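Local coordinates for DNA-directed RNA polymerase subunit E'' (Methanocaldococcus jannaschii, PDB 3LPE), which stimulates transcription elongation as the zinc-binding Spt4 subunit of a heterodimer with Spt5, at the interface of chains B and A. Numbering follows the deposited sequence. Chains: chain A, DNA-directed RNA polymerase subunit E''; chain B, Putative transcription antitermination protein nusG.

The interface of chains B and A. Residues chain B 41-42, 56; chain A 31-34, 39-41.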
ATOM      1  N   TYR B  41       8.140  -3.081   2.991  1.00 24.44           N
ATOM      2  CA  TYR B  41       7.181  -3.804   3.809  1.00 29.08           C
ATOM      3  C   TYR B  41       5.723  -3.506   3.504  1.00 36.30           C
ATOM      4  O   TYR B  41       4.863  -4.373   3.654  1.00 25.31           O
ATOM      5  CB  TYR B  41       7.468  -3.536   5.276  1.00 34.35           C
ATOM      6  CG  TYR B  41       8.910  -3.767   5.636  1.00 38.49           C
ATOM      7  CD1 TYR B  41       9.560  -4.944   5.268  1.00 36.14           C
ATOM      8  CD2 TYR B  41       9.618  -2.831   6.371  1.00 35.40           C
ATOM      9  CE1 TYR B  41      10.893  -5.172   5.613  1.00 30.73           C
ATOM     10  CE2 TYR B  41      10.940  -3.047   6.725  1.00 38.43           C
ATOM     11  CZ  TYR B  41      11.576  -4.222   6.347  1.00 40.27           C
ATOM     12  OH  TYR B  41      12.891  -4.437   6.708  1.00 41.70           O
ATOM     13  N   SER B  42       5.437  -2.282   3.076  1.00 24.47           N
ATOM     14  CA  SER B  42       4.078  -1.954   2.676  1.00 24.84           C
ATOM     15  C   SER B  42       4.092  -0.734   1.771  1.00 21.77           C
ATOM     16  O   SER B  42       5.069  -0.008   1.736  1.00 21.35           O
ATOM     17  CB  SER B  42       3.148  -1.730   3.879  1.00 23.61           C
ATOM     18  OG  SER B  42       3.412  -0.483   4.496  1.00 28.25           O
ATOM     19  N   GLU B  56       6.780   2.061   2.944  1.00 25.11           N
ATOM     20  CA  GLU B  56       7.435   1.677   4.197  1.00 25.64           C
ATOM     21  C   GLU B  56       8.591   0.710   3.876  1.00 20.04           C
ATOM     22  O   GLU B  56       8.395  -0.361   3.270  1.00 30.78           O
ATOM     23  CB  GLU B  56       6.403   1.025   5.120  1.00 29.69           C
ATOM     24  CG  GLU B  56       6.893   0.727   6.541  1.00 29.93           C
ATOM     25  CD  GLU B  56       5.857  -0.009   7.364  1.00 23.90           C
ATOM     26  OE1 GLU B  56       5.957   0.017   8.603  1.00 39.10           O
ATOM     27  OE2 GLU B  56       4.935  -0.601   6.780  1.00 35.52           O
TER
ATOM     28  N   LEU A  31      -3.848  -0.449   0.162  1.00 26.97           N
ATOM     29  CA  LEU A  31      -2.730  -0.732   1.070  1.00 22.62           C
ATOM     30  C   LEU A  31      -2.200  -2.108   0.718  1.00 25.34           C
ATOM     31  O   LEU A  31      -2.914  -3.109   0.869  1.00 23.42           O
ATOM     32  CB  LEU A  31      -3.184  -0.700   2.534  1.00 27.33           C
ATOM     33  CG  LEU A  31      -2.158  -1.201   3.578  1.00 20.46           C
ATOM     34  CD1 LEU A  31      -0.809  -0.508   3.436  1.00 27.43           C
ATOM     35  CD2 LEU A  31      -2.672  -1.049   5.004  1.00 20.99           C
ATOM     36  N   ILE A  32      -0.969  -2.160   0.229  1.00 25.67           N
ATOM     37  CA  ILE A  32      -0.377  -3.427  -0.152  1.00 30.48           C
ATOM     38  C   ILE A  32       0.580  -3.797   0.950  1.00 30.31           C
ATOM     39  O   ILE A  32       1.560  -3.088   1.183  1.00 27.28           O
ATOM     40  CB  ILE A  32       0.422  -3.332  -1.451  1.00 26.36           C
ATOM     41  CG1 ILE A  32      -0.482  -2.902  -2.612  1.00 29.03           C
ATOM     42  CG2 ILE A  32       1.088  -4.663  -1.773  1.00 26.45           C
ATOM     43  CD1 ILE A  32       0.277  -2.738  -3.905  1.00 29.09           C
ATOM     44  N   VAL A  33       0.276  -4.899   1.642  1.00 23.46           N
ATOM     45  CA  VAL A  33       1.153  -5.375   2.688  1.00 24.57           C
ATOM     46  C   VAL A  33       2.036  -6.494   2.162  1.00 21.12           C
ATOM     47  O   VAL A  33       1.563  -7.588   1.845  1.00 32.92           O
ATOM     48  CB  VAL A  33       0.349  -5.869   3.898  1.00 29.01           C
ATOM     49  CG1 VAL A  33       1.299  -6.366   4.996  1.00 23.26           C
ATOM     50  CG2 VAL A  33      -0.542  -4.730   4.389  1.00 26.06           C
ATOM     51  N   ILE A  34       3.326  -6.222   2.077  1.00 29.92           N
ATOM     52  CA  ILE A  34       4.263  -7.204   1.565  1.00 28.63           C
ATOM     53  C   ILE A  34       4.799  -8.065   2.714  1.00 39.47           C
ATOM     54  O   ILE A  34       4.941  -9.275   2.585  1.00 27.89           O
ATOM     55  CB  ILE A  34       5.421  -6.505   0.838  1.00 29.00           C
ATOM     56  CG1 ILE A  34       4.871  -5.689  -0.351  1.00 32.05           C
ATOM     57  CG2 ILE A  34       6.422  -7.512   0.343  1.00 29.57           C
ATOM     58  CD1 ILE A  34       5.896  -4.796  -0.994  1.00 36.45           C
ATOM     59  N   SER A  39       5.803  -4.730   9.023  1.00 39.94           N
ATOM     60  CA  SER A  39       5.124  -3.480   8.684  1.00 33.26           C
ATOM     61  C   SER A  39       4.375  -2.852   9.874  1.00 36.08           C
ATOM     62  O   SER A  39       3.418  -3.424  10.396  1.00 30.25           O
ATOM     63  CB  SER A  39       4.180  -3.690   7.494  1.00 32.40           C
ATOM     64  OG  SER A  39       3.363  -2.567   7.302  1.00 27.45           O
ATOM     65  N   GLU A  40       4.805  -1.657  10.273  1.00 32.14           N
ATOM     66  CA  GLU A  40       4.110  -0.903  11.301  1.00 31.69           C
ATOM     67  C   GLU A  40       2.749  -0.436  10.779  1.00 31.61           C
ATOM     68  O   GLU A  40       1.766  -0.460  11.512  1.00 29.94           O
ATOM     69  CB  GLU A  40       4.982   0.265  11.810  1.00 36.85           C
ATOM     70  CG  GLU A  40       4.383   1.041  12.992  1.00 65.17           C
ATOM     71  CD  GLU A  40       5.333   2.065  13.631  1.00 73.97           C
ATOM     72  OE1 GLU A  40       6.060   2.788  12.901  1.00 51.57           O
ATOM     73  OE2 GLU A  40       5.329   2.161  14.883  1.00 60.73           O
ATOM     74  N   ILE A  41       2.670  -0.048   9.502  1.00 26.32           N
ATOM     75  CA  ILE A  41       1.390   0.341   8.917  1.00 25.31           C
ATOM     76  C   ILE A  41       0.372  -0.821   8.919  1.00 25.40           C
ATOM     77  O   ILE A  41      -0.800  -0.627   9.249  1.00 25.53           O
ATOM     78  CB  ILE A  41       1.566   0.899   7.467  1.00 26.37           C
ATOM     79  CG1 ILE A  41       2.461   2.142   7.488  1.00 28.68           C
ATOM     80  CG2 ILE A  41       0.206   1.209   6.844  1.00 24.75           C
ATOM     81  CD1 ILE A  41       2.819   2.693   6.095  1.00 27.54           C
TER
HETATM   82  O   HOH W   1       6.991   2.473  10.415  1.00 39.42           O
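B:Glu56 reaches out from Spt5 and sets its carboxylate against the start of an Spt4 helix, at A:Ser39 and A:Glu40. It caps the N-terminal end of helix 40-44 from the other chain. Its CG is anti to the backbone N (chi1 -173°) and the chain stays extended, which carries the carboxylate tip first to the partner. The hydroxyl OG of A:Ser39 donates to OE2 of B:Glu56 at 2.6 Å, on the syn side. The backbone N of A:Glu40 meets OE1 of B:Glu56, also syn, at 2.6 Å. A weak bond from the N of A:Ile41 adds to OE1. The backbone amides of the helix start, with the helix dipole, would probably stabilise a negative charge here.

Within Spt5, OG of B:Ser42 holds OE2 of B:Glu56 from the anti side at 2.7 Å. Its chi1 of 74° places the hydroxyl between the backbone N and the carbonyl carbon, turned towards the glutamate. Two hydroxyls on OE2 and the A:Glu40 amide on OE1 should hold the carboxylate against rotation. CG1 of A:Ile41 packs 4.0 Å from CD of B:Glu56. An alanine in place of B:Glu56 would probably leave the hydroxyls of A:Ser39 and B:Ser42 and the A:Glu40 amide without their acceptor and open a gap beside A:Ile41.

The tight side lies around B:Ser42. Its CB is 3.4 Å from the carbonyl O of A:Ile32, and its OG is 3.6 Å from CD1 of A:Ile41. The looser side is at A:Glu40, where the two carboxylates do not touch and like charges would probably not attract. Water 1 may bridge them, 3.2 Å from OE1 of B:Glu56, but the A:Glu40 side chain is poorly ordered and this link is doubtful.

Beside this cap, the N of A:Ile34 donates to the carbonyl O of B:Tyr41 at 2.9 Å, from above the carbonyl plane. B:Ser42 forms an antiparallel bridge with A:Val33. Helix 40-44 of Spt4 receives the glutamate from strand 52-57, while Spt4 strand 30-33 pairs with strand 40-45 of the Spt5 NGN domain and continues its sheet into Spt4.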